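Local coordinates for hemolysin activator protein CdiB (Acinetobacter baumannii ACICU, PDB 6WIL) that probably secretes the CdiA toxin across the outer membrane, as the TpsB-type Omp85 transporter of a contact-dependent growth inhibition system, at residues F219-D225 with F554-Y560; Q16-E20 with R460-R464; Q36-P40 with N109-K113; T118-S124 with L135-G140; G372-L376 with R422-P426. All coordinates share one frame. Residue numbers count along the deposited sequence, not the author numbering.

Contact 1. Residues F219-D225 with F554-Y560; sequences FNLSVDD and FSINLSY
Extended strands 219-225 and 554-559 run antiparallel, axes 4.6 Å apart at 167°. Leu221:Leu558, Val223:Ile556 and Asp225:Phe554 are hydrogen-bonded pairs: Leu221 N to Leu558 O 3.1 Å, Leu558 N to Leu221 O 2.9 Å; Val223 N to Ile556 O 2.9 Å, Ile556 N to Val223 O 3.0 Å; Asp225 N to Phe554 O 2.9 Å, Phe554 N to Asp225 O 3.0 Å. Phe219 N to Tyr560 O (2.9 Å) and Tyr560 N to Phe219 O (3.2 Å) extend the pattern. This seam of first and last strands closes the 16-stranded barrel. Asn220:Ser559, Ser222:Asn557 and Asp224:Ser555 (CA to CA 4.5, 4.3 and 4.4 Å) are non-hydrogen-bonded; Asn220, Ser222 and Asp224 hydrogen-bond instead to Gly239, Asn237 and Met235, Ser555 and Asn557 to Asp533 and Tyr531, on the flanking strands. These six residues form a polar face, turned to the lumen since Asp224 meets Arg460 of the inward loop. Asn557 (t) gives ND2 to Ser222 OG at a very short 2.3 Å; Ser555 OG donates to Asp224 OD2, also 2.3 Å, though OD2 is less surely placed. OD2 also takes a salt bridge from Arg460 NH2; OD1 is hydrogen-bonded to Ser226 OG. On the face of Leu221, Val223 CG2 lies 3.8 Å from Ile556 CB. Tyr560 (p) leans across, Phe219 CB over its ring, 3.8 Å from the centroid.

Contact 2. Residues Q16-E20 with R460-R464; sequences QRLKE and RYSVR
This is a buried packing contact inside the beta barrel, where helix 8-27, lodged in the pore as the plug helix is in FhaC, meets the long loop that folds inward and carries the VRGF motif of the Omp85 family. Residues 16-20 are regular alpha-helix, Glu20 N hydrogen-bonding to Gln16 O at 3.0 Å; residues 460-464 have no regular structure. The nearest CA atoms are those of Gln16 and Tyr461, 6.3 Å apart. Tyr461 (chi1 m) is the centrepiece: its ring lies against the helix, one face covered by Arg17 CA and Gln16 C. Gln16 (m, t) runs past it, with OE1 3.3 Å from Tyr461 CB and NE2 3.7 Å from Ser462 OG, while Arg17 CG touches Tyr461 OH at 3.3 Å before its guanidinium leads away to the barrel wall, with a weak hydrogen bond to Ser270. Neighbouring loop residues anchor to the wall by salt bridges, Arg460 to Asp224 and Arg464, of the VRGF motif, to Glu483 and Asp500. The polar link between helix and loop runs through a water that donates to Tyr461 O at 2.8 Å and weakly to Glu20 OE2 at 3.4 Å. Glu20 (t, t) places OE1 at the ring edge, 3.3 Å from Tyr461 CE1.

Contact 3. Residues Q36-P40 with N109-K113; sequences QNTKP and NELLK
Residues 36-40 form an irregular piece, turned at Asn37-Thr38, beside the last turn of helix 97-113, whose residues 109-113 are alpha-helical with Lys113 N hydrogen-bonded to Asn109 O at 2.8 Å. After Gln36, Asn37 (chi1 t, helical phi/psi) points its CB sideways, but its amide swings in and packs loosely, ND2 lying 4.3 Å from Leu112 CB and 4.0 Å from Leu112 O. Thr38 (phi/psi -79/77) is the centre of an inverse gamma turn, with a weak hydrogen bond of 2.8 Å from Lys39 N to Asn37 O; its side chain points at the helix. There Thr38 OG1 (chi1 t) donates a weak hydrogen bond to Asn109 OD1 at 3.5 Å and touches Lys113 CG at 3.4 Å; the nearest CA atoms are those of Thr38 and Lys113, 5.4 Å apart. Leu112 (m, t) points toward the segment, and Thr38 CB lies 4.2 Å from Leu112 O. Lys113 points away, its NZ in a long salt bridge of 3.6 Å to Glu110 OE1. Lys39 also turns away from the helix. Pro40 ends the approach loosely, its CG 4.3 Å and its CA 4.1 Å from Asn109 OD1. Asn109 (t) also touches Phe44. The segment belongs to the linker between plug helix and first POTRA domain, an order of parts shared with FhaC, and rests on a POTRA helix mostly by van der Waals contact.

Contact 4. Residues T118-S124 with L135-G140; sequences TSQIVVS and LSIQIG
Strand 120-123 and strand 135-138 form an antiparallel hairpin, axes 4.5 Å apart but strongly twisted, their directions at 143°. Gln120:Gln138 and Val122:Ser136 are hydrogen-bonded pairs: Gln120 N to Gln138 O 3.2 Å, Gln138 N to Gln120 O 2.7 Å, Val122 N to Ser136 O 2.8 Å, Ser136 N to Val122 O 2.7 Å. Ile121:Ile137 and Val123:Leu135 are non-hydrogen-bonded. Beyond Gln138 the register slips by one, bringing Gly140 CA within 4.5 Å of Ser119 CA; Gly140 N donates to Ser119 OG (chi1 m) at 3.0 Å. A CB on Gly140 would clash with Thr118 O. On one face Ile121 CG2 and Val123 CB lie 4.2 and 4.3 Å from Leu135 CD2. On the other, Val122 (m) sets CG2 3.6 Å from Ser136 CB and CG1 3.6 Å from Gln138 CD; Ser136 OG hydrogen-bonds to Ile63 O, and Gln120 NE2 donates to Ile121 O at 3.2 Å. Leu111, Val79 and Ile80, from helices 97-113 and 77-85, pack on the aliphatic face, the helix-on-sheet arrangement of a POTRA domain. Ile121, Val123, Leu135 and Ile137 thus make a wholly aliphatic face toward the helices; the other mixes Gln120, Ser136 and Gln138 with Val122.

Contact 5. Residues G372-L376 with R422-P426; sequences GNAVL and RYTTP
Leu376 (t, p) reaches across to the neighbouring strand, its CD1 3.9 Å from Tyr423 CD1 and 3.3 Å from Arg422 O. The two residues are a non-hydrogen-bonded pair, CA to CA 4.6 Å. Tyr423 (chi1 t) extends along the sheet to Ala374, whose CB is 3.7 Å from Tyr423 OH. Val375 and Thr424 occupy the other face and form the hydrogen-bonded pair, CA to CA 5.2 Å: Val375 N to Thr424 O and Thr424 N to Val375 O are both 2.9 Å. Strands 374-376 and 422-426 are antiparallel at 179°, axes 4.7 Å apart. The pairing frays before Ala374, where Gly372 has positive phi and Asn373 meets Pro426, O to CD 3.5 Å and CB to CG 3.7 Å. Arg422 makes salt bridges to Asp27 of helix 8-27, which lies in the lumen, and to Asp377, so the face it shares with Thr424 and Val375 probably turns inward. This is the antiparallel pairing of sequence-adjacent strands found throughout outer-membrane beta barrels.

Overall arrangement
Contacts 1 and 5 belong to the same barrel sheet, 27 Å apart between centres: the first is the closing seam, the second an ordinary strand pair. Contact 2 lies within the barrel and touches contact 1 in a very short salt bridge of 2.4 Å between Arg460 NH2 and Asp224 OD2, whose position is less sure; its nearest atoms are about 8 Å from contact 5. Contact 4 lies in the first POTRA domain; contact 3, 15 Å away between centres, sets the linker against a helix of that domain, whose Leu111 CD2 meets Ser119 CB at 3.6 Å. Contact 3 approaches contact 5 to about 7 Å between nearest atoms, contact 4 only to about 38 Å from contacts 1 and 2.

Contact 1. Residues F219-D225 with F554-Y560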
# COMPACT_ATOMS: atom_id res chain seq x y z
N PHE A 219 -16.22 5.45 -13.94
CA PHE A 219 -15.54 6.19 -14.99
C PHE A 219 -14.80 7.37 -14.38
O PHE A 219 -15.25 7.97 -13.40
CB PHE A 219 -16.52 6.69 -16.06
CG PHE A 219 -17.14 5.60 -16.88
CD1 PHE A 219 -16.43 4.98 -17.89
CD2 PHE A 219 -18.44 5.19 -16.64
CE1 PHE A 219 -17.00 3.98 -18.65
CE2 PHE A 219 -19.02 4.19 -17.39
CZ PHE A 219 -18.29 3.58 -18.40
N ASN A 220 -13.66 7.70 -14.98
CA ASN A 220 -12.86 8.84 -14.57
C ASN A 220 -12.26 9.46 -15.82
O ASN A 220 -11.43 8.84 -16.49
CB ASN A 220 -11.76 8.44 -13.59
CG ASN A 220 -12.31 8.05 -12.24
OD1 ASN A 220 -12.48 8.90 -11.36
ND2 ASN A 220 -12.59 6.76 -12.05
N LEU A 221 -12.69 10.68 -16.14
CA LEU A 221 -12.12 11.44 -17.24
C LEU A 221 -11.33 12.62 -16.68
O LEU A 221 -11.85 13.39 -15.86
CB LEU A 221 -13.21 11.94 -18.19
CG LEU A 221 -13.97 10.82 -18.90
CD1 LEU A 221 -15.25 10.50 -18.16
CD2 LEU A 221 -14.24 11.17 -20.35
N SER A 222 -10.08 12.74 -17.11
CA SER A 222 -9.18 13.78 -16.64
C SER A 222 -8.59 14.55 -17.81
O SER A 222 -8.33 13.98 -18.87
CB SER A 222 -8.03 13.22 -15.79
OG SER A 222 -8.47 12.88 -14.49
N VAL A 223 -8.39 15.84 -17.59
CA VAL A 223 -7.60 16.68 -18.49
C VAL A 223 -6.60 17.46 -17.64
O VAL A 223 -6.96 17.99 -16.58
CB VAL A 223 -8.49 17.64 -19.31
CG1 VAL A 223 -9.23 16.87 -20.38
CG2 VAL A 223 -9.47 18.37 -18.40
N ASP A 224 -5.35 17.51 -18.09
CA ASP A 224 -4.31 18.23 -17.37
C ASP A 224 -3.55 19.12 -18.34
O ASP A 224 -3.19 18.70 -19.44
CB ASP A 224 -3.34 17.27 -16.67
CG ASP A 224 -2.43 17.99 -15.69
OD1 ASP A 224 -1.66 18.87 -16.12
OD2 ASP A 224 -2.49 17.67 -14.48
N ASP A 225 -3.31 20.36 -17.92
CA ASP A 225 -2.57 21.35 -18.69
C ASP A 225 -1.46 21.90 -17.79
O ASP A 225 -1.70 22.80 -16.98
CB ASP A 225 -3.49 22.45 -19.22
CG ASP A 225 -2.75 23.71 -19.60
OD1 ASP A 225 -1.67 23.62 -20.23
OD2 ASP A 225 -3.25 24.81 -19.28
N PHE A 554 -2.96 22.75 -14.24
CA PHE A 554 -4.40 22.72 -14.04
C PHE A 554 -4.88 21.30 -14.31
O PHE A 554 -4.66 20.77 -15.40
CB PHE A 554 -5.11 23.71 -14.96
CG PHE A 554 -4.69 25.15 -14.76
CD1 PHE A 554 -3.61 25.67 -15.44
CD2 PHE A 554 -5.39 25.97 -13.88
CE1 PHE A 554 -3.22 26.99 -15.25
CE2 PHE A 554 -5.01 27.28 -13.69
CZ PHE A 554 -3.92 27.80 -14.37
N SER A 555 -5.53 20.69 -13.33
CA SER A 555 -6.06 19.34 -13.45
C SER A 555 -7.56 19.35 -13.19
O SER A 555 -8.02 19.96 -12.21
CB SER A 555 -5.36 18.38 -12.49
OG SER A 555 -3.98 18.26 -12.80
N ILE A 556 -8.32 18.68 -14.05
CA ILE A 556 -9.76 18.55 -13.91
C ILE A 556 -10.12 17.08 -14.09
O ILE A 556 -9.71 16.46 -15.07
CB ILE A 556 -10.51 19.41 -14.95
CG1 ILE A 556 -10.45 20.89 -14.58
CG2 ILE A 556 -11.96 18.96 -15.06
CD1 ILE A 556 -11.41 21.28 -13.47
N ASN A 557 -10.87 16.53 -13.14
CA ASN A 557 -11.34 15.15 -13.22
C ASN A 557 -12.84 15.09 -12.97
O ASN A 557 -13.40 15.92 -12.26
CB ASN A 557 -10.59 14.26 -12.23
CG ASN A 557 -10.96 12.80 -12.37
OD1 ASN A 557 -11.90 12.33 -11.73
ND2 ASN A 557 -10.22 12.07 -13.20
N LEU A 558 -13.50 14.12 -13.60
CA LEU A 558 -14.93 13.84 -13.41
C LEU A 558 -15.11 12.35 -13.21
O LEU A 558 -14.79 11.57 -14.10
CB LEU A 558 -15.77 14.34 -14.60
CG LEU A 558 -17.23 13.91 -14.84
CD1 LEU A 558 -18.25 14.39 -13.76
CD2 LEU A 558 -17.65 14.22 -16.34
N SER A 559 -15.63 11.96 -12.05
CA SER A 559 -15.96 10.57 -11.77
C SER A 559 -17.47 10.39 -11.76
O SER A 559 -18.20 11.28 -11.30
CB SER A 559 -15.35 10.11 -10.44
OG SER A 559 -15.79 10.95 -9.38
N TYR A 560 -17.94 9.26 -12.28
CA TYR A 560 -19.36 8.94 -12.29
C TYR A 560 -19.58 7.46 -12.55
O TYR A 560 -18.64 6.73 -12.88
CB TYR A 560 -20.11 9.78 -13.34
CG TYR A 560 -19.69 9.51 -14.77
CD1 TYR A 560 -18.62 10.17 -15.34
CD2 TYR A 560 -20.39 8.59 -15.55
CE1 TYR A 560 -18.24 9.93 -16.64
CE2 TYR A 560 -20.02 8.34 -16.86
CZ TYR A 560 -18.94 9.01 -17.40
OH TYR A 560 -18.56 8.77 -18.70

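Contact 2. Residues Q16-E20 with R460-R464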
# COMPACT_ATOMS: atom_id res chain seq x y z
N GLN A 16 7.07 7.36 -14.81
CA GLN A 16 6.65 8.05 -13.59
C GLN A 16 5.14 8.12 -13.49
O GLN A 16 4.56 7.88 -12.42
CB GLN A 16 7.25 9.46 -13.56
CG GLN A 16 8.78 9.51 -13.49
CD GLN A 16 9.31 10.92 -13.32
OE1 GLN A 16 8.68 11.89 -13.73
NE2 GLN A 16 10.47 11.04 -12.69
N ARG A 17 4.46 8.44 -14.60
CA ARG A 17 3.00 8.46 -14.60
C ARG A 17 2.44 7.07 -14.34
O ARG A 17 1.43 6.92 -13.64
CB ARG A 17 2.49 9.01 -15.93
CG ARG A 17 0.98 9.24 -15.96
CD ARG A 17 0.46 9.38 -17.38
NE ARG A 17 0.28 8.08 -18.02
CZ ARG A 17 -0.81 7.32 -17.89
NH1 ARG A 17 -1.82 7.74 -17.13
NH2 ARG A 17 -0.90 6.15 -18.51
N LEU A 18 3.07 6.04 -14.90
CA LEU A 18 2.63 4.67 -14.66
C LEU A 18 2.74 4.30 -13.18
O LEU A 18 1.84 3.68 -12.61
CB LEU A 18 3.43 3.69 -15.51
CG LEU A 18 2.76 3.11 -16.75
CD1 LEU A 18 3.58 1.95 -17.30
CD2 LEU A 18 1.34 2.66 -16.42
N LYS A 19 3.86 4.67 -12.55
CA LYS A 19 4.03 4.36 -11.14
C LYS A 19 3.02 5.11 -10.28
O LYS A 19 2.47 4.55 -9.33
CB LYS A 19 5.46 4.67 -10.69
CG LYS A 19 6.47 3.60 -11.07
CD LYS A 19 7.20 3.09 -9.84
CE LYS A 19 8.06 1.86 -10.12
NZ LYS A 19 9.27 2.17 -10.93
N GLU A 20 2.75 6.38 -10.61
CA GLU A 20 1.74 7.13 -9.87
C GLU A 20 0.36 6.51 -10.04
O GLU A 20 -0.42 6.45 -9.08
CB GLU A 20 1.75 8.59 -10.33
CG GLU A 20 0.92 9.52 -9.45
CD GLU A 20 1.39 10.96 -9.52
OE1 GLU A 20 0.72 11.78 -10.18
OE2 GLU A 20 2.45 11.26 -8.93
N ARG A 460 6.55 17.14 -12.54
CA ARG A 460 5.42 16.98 -11.62
C ARG A 460 5.49 15.71 -10.78
O ARG A 460 4.79 15.62 -9.77
CB ARG A 460 4.11 16.99 -12.42
CG ARG A 460 3.76 15.65 -13.06
CD ARG A 460 2.76 15.80 -14.21
NE ARG A 460 1.36 15.81 -13.77
CZ ARG A 460 0.62 16.91 -13.66
NH1 ARG A 460 1.15 18.09 -13.95
NH2 ARG A 460 -0.64 16.83 -13.25
N TYR A 461 6.30 14.73 -11.17
CA TYR A 461 6.33 13.46 -10.46
C TYR A 461 7.55 13.31 -9.57
O TYR A 461 7.58 12.40 -8.73
CB TYR A 461 6.30 12.29 -11.45
CG TYR A 461 5.12 12.29 -12.37
CD1 TYR A 461 3.84 12.00 -11.90
CD2 TYR A 461 5.27 12.54 -13.73
CE1 TYR A 461 2.75 11.98 -12.75
CE2 TYR A 461 4.18 12.52 -14.59
CZ TYR A 461 2.93 12.25 -14.10
OH TYR A 461 1.84 12.23 -14.95
N SER A 462 8.54 14.15 -9.74
CA SER A 462 9.77 13.98 -8.97
C SER A 462 10.12 15.18 -8.13
O SER A 462 10.22 15.05 -6.92
CB SER A 462 10.94 13.64 -9.93
OG SER A 462 10.91 14.40 -11.10
N VAL A 463 10.29 16.36 -8.74
CA VAL A 463 10.45 17.60 -7.99
C VAL A 463 9.52 18.69 -8.53
O VAL A 463 9.77 19.23 -9.61
CB VAL A 463 11.91 18.09 -8.01
CG1 VAL A 463 12.07 19.31 -7.12
CG2 VAL A 463 12.84 16.96 -7.61
N ARG A 464 8.46 19.02 -7.80
CA ARG A 464 7.49 19.98 -8.31
C ARG A 464 8.10 21.39 -8.38
O ARG A 464 9.08 21.71 -7.70
CB ARG A 464 6.23 19.99 -7.45
CG ARG A 464 5.25 18.88 -7.80
CD ARG A 464 4.16 18.77 -6.76
NE ARG A 464 4.70 18.30 -5.48
CZ ARG A 464 3.98 18.16 -4.37
NH1 ARG A 464 4.56 17.73 -3.26
NH2 ARG A 464 2.68 18.44 -4.37
O HOH W 1 5.50 11.09 -7.37

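Contact 3. Residues Q36-P40 with N109-K113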
# COMPACT_ATOMS: atom_id res chain seq x y z
N GLN A 36 -6.84 -0.27 18.84
CA GLN A 36 -5.94 -0.83 19.86
C GLN A 36 -6.77 -1.76 20.76
O GLN A 36 -7.12 -1.40 21.89
CB GLN A 36 -5.26 0.27 20.66
CG GLN A 36 -4.21 1.04 19.89
CD GLN A 36 -3.28 1.82 20.79
OE1 GLN A 36 -2.14 1.42 21.02
NE2 GLN A 36 -3.76 2.94 21.31
N ASN A 37 -7.05 -2.96 20.25
CA ASN A 37 -7.94 -3.87 20.96
C ASN A 37 -7.27 -4.47 22.20
O ASN A 37 -7.91 -4.58 23.26
CB ASN A 37 -8.41 -4.97 20.01
CG ASN A 37 -8.96 -6.19 20.74
OD1 ASN A 37 -10.09 -6.18 21.23
ND2 ASN A 37 -8.15 -7.24 20.81
N THR A 38 -6.00 -4.86 22.09
CA THR A 38 -5.27 -5.41 23.24
C THR A 38 -4.84 -4.24 24.12
O THR A 38 -3.68 -3.81 24.14
CB THR A 38 -4.09 -6.26 22.79
OG1 THR A 38 -3.22 -6.52 23.90
CG2 THR A 38 -3.31 -5.58 21.66
N LYS A 39 -5.81 -3.72 24.87
CA LYS A 39 -5.60 -2.56 25.73
C LYS A 39 -5.40 -3.04 27.16
O LYS A 39 -6.36 -3.50 27.79
CB LYS A 39 -6.80 -1.62 25.65
CG LYS A 39 -6.53 -0.17 26.01
CD LYS A 39 -7.69 0.71 25.56
CE LYS A 39 -7.59 2.12 26.11
NZ LYS A 39 -6.36 2.82 25.64
N PRO A 40 -4.18 -2.98 27.71
CA PRO A 40 -3.97 -3.43 29.10
C PRO A 40 -4.68 -2.49 30.07
O PRO A 40 -4.32 -1.32 30.21
CB PRO A 40 -2.45 -3.37 29.27
CG PRO A 40 -1.89 -3.33 27.88
CD PRO A 40 -2.92 -2.61 27.06
N ASN A 109 -4.91 -11.27 28.55
CA ASN A 109 -4.41 -10.19 27.70
C ASN A 109 -3.48 -10.73 26.63
O ASN A 109 -3.50 -10.26 25.49
CB ASN A 109 -3.71 -9.14 28.57
CG ASN A 109 -3.07 -8.04 27.74
OD1 ASN A 109 -3.75 -7.12 27.29
ND2 ASN A 109 -1.76 -8.11 27.56
N GLU A 110 -2.66 -11.72 26.98
CA GLU A 110 -1.80 -12.36 25.99
C GLU A 110 -2.63 -13.09 24.94
O GLU A 110 -2.24 -13.15 23.77
CB GLU A 110 -0.83 -13.31 26.68
CG GLU A 110 0.38 -13.65 25.84
CD GLU A 110 1.09 -12.40 25.35
OE1 GLU A 110 1.48 -11.57 26.20
OE2 GLU A 110 1.24 -12.25 24.12
N LEU A 111 -3.76 -13.66 25.35
CA LEU A 111 -4.67 -14.29 24.40
C LEU A 111 -5.22 -13.27 23.41
O LEU A 111 -5.24 -13.52 22.20
CB LEU A 111 -5.80 -14.98 25.16
CG LEU A 111 -6.52 -16.15 24.49
CD1 LEU A 111 -5.53 -17.25 24.16
CD2 LEU A 111 -7.64 -16.67 25.38
N LEU A 112 -5.65 -12.12 23.92
CA LEU A 112 -6.12 -11.05 23.04
C LEU A 112 -4.99 -10.46 22.21
O LEU A 112 -5.23 -9.98 21.09
CB LEU A 112 -6.80 -9.96 23.87
CG LEU A 112 -7.98 -10.41 24.73
CD1 LEU A 112 -8.55 -9.24 25.52
CD2 LEU A 112 -9.05 -11.05 23.86
N LYS A 113 -3.76 -10.47 22.74
CA LYS A 113 -2.62 -9.97 21.98
C LYS A 113 -2.46 -10.73 20.67
O LYS A 113 -2.18 -10.12 19.62
CB LYS A 113 -1.34 -10.09 22.81
CG LYS A 113 -0.80 -8.78 23.33
CD LYS A 113 0.58 -8.98 23.94
CE LYS A 113 1.10 -7.72 24.60
NZ LYS A 113 2.11 -8.03 25.65

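Contact 4. Residues T118-S124 with L135-G140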
# COMPACT_ATOMS: atom_id res chain seq x y z
N THR A 118 -12.54 -14.33 21.20
CA THR A 118 -13.67 -15.08 21.74
C THR A 118 -13.23 -16.28 22.57
O THR A 118 -14.07 -17.10 22.96
CB THR A 118 -14.61 -15.54 20.62
OG1 THR A 118 -13.92 -16.47 19.78
CG2 THR A 118 -15.07 -14.35 19.80
N SER A 119 -11.94 -16.41 22.83
CA SER A 119 -11.42 -17.44 23.71
C SER A 119 -11.21 -16.87 25.11
O SER A 119 -11.12 -15.65 25.30
CB SER A 119 -10.11 -18.02 23.17
OG SER A 119 -10.36 -18.87 22.06
N GLN A 120 -11.16 -17.76 26.10
CA GLN A 120 -11.10 -17.36 27.50
C GLN A 120 -10.20 -18.30 28.28
O GLN A 120 -10.35 -19.52 28.20
CB GLN A 120 -12.50 -17.32 28.12
CG GLN A 120 -12.51 -16.92 29.59
CD GLN A 120 -12.16 -15.46 29.81
OE1 GLN A 120 -12.76 -14.57 29.21
NE2 GLN A 120 -11.17 -15.21 30.67
N ILE A 121 -9.27 -17.73 29.04
CA ILE A 121 -8.44 -18.50 29.95
C ILE A 121 -9.25 -18.79 31.21
O ILE A 121 -9.80 -17.88 31.84
CB ILE A 121 -7.15 -17.75 30.29
CG1 ILE A 121 -6.30 -17.54 29.03
CG2 ILE A 121 -6.34 -18.50 31.34
CD1 ILE A 121 -5.75 -18.82 28.45
N VAL A 122 -9.35 -20.07 31.57
CA VAL A 122 -9.97 -20.47 32.82
C VAL A 122 -8.94 -21.22 33.65
O VAL A 122 -7.90 -21.67 33.15
CB VAL A 122 -11.23 -21.33 32.61
CG1 VAL A 122 -12.28 -20.55 31.83
CG2 VAL A 122 -10.89 -22.62 31.91
N VAL A 123 -9.24 -21.35 34.94
CA VAL A 123 -8.36 -22.04 35.88
C VAL A 123 -9.08 -23.28 36.39
O VAL A 123 -10.29 -23.24 36.65
CB VAL A 123 -7.94 -21.11 37.04
CG1 VAL A 123 -9.15 -20.42 37.64
CG2 VAL A 123 -7.17 -21.89 38.11
N SER A 124 -8.35 -24.38 36.51
CA SER A 124 -8.84 -25.60 37.13
C SER A 124 -8.27 -25.70 38.54
O SER A 124 -7.27 -26.39 38.76
CB SER A 124 -8.45 -26.82 36.30
OG SER A 124 -8.58 -26.54 34.91
N LEU A 135 -3.93 -24.22 34.09
CA LEU A 135 -4.75 -23.33 33.28
C LEU A 135 -5.42 -24.11 32.16
O LEU A 135 -4.91 -25.13 31.69
CB LEU A 135 -3.90 -22.20 32.69
CG LEU A 135 -3.41 -21.15 33.69
CD1 LEU A 135 -2.68 -20.05 32.94
CD2 LEU A 135 -4.57 -20.59 34.48
N SER A 136 -6.57 -23.61 31.73
CA SER A 136 -7.27 -24.19 30.60
C SER A 136 -7.78 -23.08 29.70
O SER A 136 -7.91 -21.93 30.12
CB SER A 136 -8.44 -25.07 31.03
OG SER A 136 -7.99 -26.37 31.32
N ILE A 137 -8.09 -23.45 28.46
CA ILE A 137 -8.52 -22.47 27.47
C ILE A 137 -9.90 -22.87 26.94
O ILE A 137 -10.09 -23.98 26.42
CB ILE A 137 -7.51 -22.33 26.33
CG1 ILE A 137 -8.02 -21.29 25.32
CG2 ILE A 137 -7.24 -23.66 25.64
CD1 ILE A 137 -6.97 -20.76 24.39
N GLN A 138 -10.85 -21.96 27.09
CA GLN A 138 -12.14 -22.10 26.42
C GLN A 138 -11.98 -21.61 24.99
O GLN A 138 -12.09 -20.42 24.69
CB GLN A 138 -13.22 -21.32 27.15
CG GLN A 138 -13.93 -22.14 28.21
CD GLN A 138 -14.60 -21.27 29.24
OE1 GLN A 138 -14.60 -20.04 29.14
NE2 GLN A 138 -15.19 -21.90 30.26
N ILE A 139 -11.70 -22.55 24.09
CA ILE A 139 -11.44 -22.22 22.69
C ILE A 139 -12.74 -21.78 22.03
O ILE A 139 -13.66 -22.59 21.85
CB ILE A 139 -10.80 -23.41 21.95
CG1 ILE A 139 -9.53 -23.85 22.68
CG2 ILE A 139 -10.51 -23.03 20.51
CD1 ILE A 139 -8.63 -24.73 21.84
N GLY A 140 -12.83 -20.50 21.68
CA GLY A 140 -13.98 -19.97 20.99
C GLY A 140 -13.88 -20.14 19.49
O GLY A 140 -12.90 -19.69 18.87

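Contact 5. Residues G372-L376 with R422-P426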
# COMPACT_ATOMS: atom_id res chain seq x y z
N GLY A 372 -2.43 6.93 16.14
CA GLY A 372 -3.42 7.99 16.18
C GLY A 372 -4.12 8.09 14.84
O GLY A 372 -4.66 7.12 14.31
N ASN A 373 -4.10 9.30 14.26
CA ASN A 373 -4.62 9.53 12.92
C ASN A 373 -3.52 9.62 11.88
O ASN A 373 -3.78 10.01 10.74
CB ASN A 373 -5.46 10.81 12.90
CG ASN A 373 -6.45 10.88 14.05
OD1 ASN A 373 -6.45 11.84 14.82
ND2 ASN A 373 -7.29 9.86 14.17
N ALA A 374 -2.29 9.27 12.25
CA ALA A 374 -1.16 9.32 11.33
C ALA A 374 -0.98 7.97 10.65
O ALA A 374 -1.17 6.91 11.26
CB ALA A 374 0.12 9.72 12.06
N VAL A 375 -0.61 8.00 9.37
CA VAL A 375 -0.37 6.81 8.58
C VAL A 375 1.06 6.85 8.06
O VAL A 375 1.50 7.88 7.53
CB VAL A 375 -1.37 6.70 7.41
CG1 VAL A 375 -1.24 5.34 6.73
CG2 VAL A 375 -2.79 6.93 7.90
N LEU A 376 1.78 5.75 8.22
CA LEU A 376 3.13 5.61 7.69
C LEU A 376 3.20 4.32 6.88
O LEU A 376 2.87 3.25 7.40
CB LEU A 376 4.18 5.58 8.81
CG LEU A 376 5.61 5.33 8.35
CD1 LEU A 376 6.20 6.57 7.71
CD2 LEU A 376 6.49 4.84 9.50
N ARG A 422 6.08 6.99 2.74
CA ARG A 422 5.05 8.02 2.77
C ARG A 422 4.57 8.21 4.20
O ARG A 422 4.47 7.24 4.95
CB ARG A 422 3.88 7.68 1.84
CG ARG A 422 4.25 7.62 0.37
CD ARG A 422 3.01 7.52 -0.50
NE ARG A 422 2.20 6.36 -0.14
CZ ARG A 422 0.99 6.11 -0.64
NH1 ARG A 422 0.45 6.93 -1.52
NH2 ARG A 422 0.33 5.02 -0.25
N TYR A 423 4.28 9.45 4.56
CA TYR A 423 3.79 9.78 5.89
C TYR A 423 2.71 10.85 5.79
O TYR A 423 2.88 11.84 5.08
CB TYR A 423 4.93 10.25 6.80
CG TYR A 423 4.50 10.60 8.20
CD1 TYR A 423 4.20 9.61 9.13
CD2 TYR A 423 4.39 11.92 8.61
CE1 TYR A 423 3.82 9.92 10.42
CE2 TYR A 423 4.00 12.25 9.90
CZ TYR A 423 3.72 11.24 10.79
OH TYR A 423 3.33 11.55 12.08
N THR A 424 1.61 10.64 6.52
CA THR A 424 0.49 11.56 6.54
C THR A 424 0.01 11.72 7.98
O THR A 424 -0.08 10.74 8.72
CB THR A 424 -0.67 11.04 5.66
OG1 THR A 424 -0.37 11.28 4.29
CG2 THR A 424 -1.98 11.73 6.02
N THR A 425 -0.27 12.96 8.37
CA THR A 425 -0.89 13.20 9.67
C THR A 425 -1.67 14.50 9.61
O THR A 425 -1.28 15.43 8.88
CB THR A 425 0.15 13.27 10.80
OG1 THR A 425 -0.53 13.42 12.06
CG2 THR A 425 1.09 14.44 10.60
N PRO A 426 -2.79 14.59 10.32
CA PRO A 426 -3.43 15.89 10.54
C PRO A 426 -2.76 16.63 11.69
O PRO A 426 -2.09 16.04 12.54
CB PRO A 426 -4.87 15.52 10.88
CG PRO A 426 -4.75 14.18 11.52
CD PRO A 426 -3.61 13.48 10.82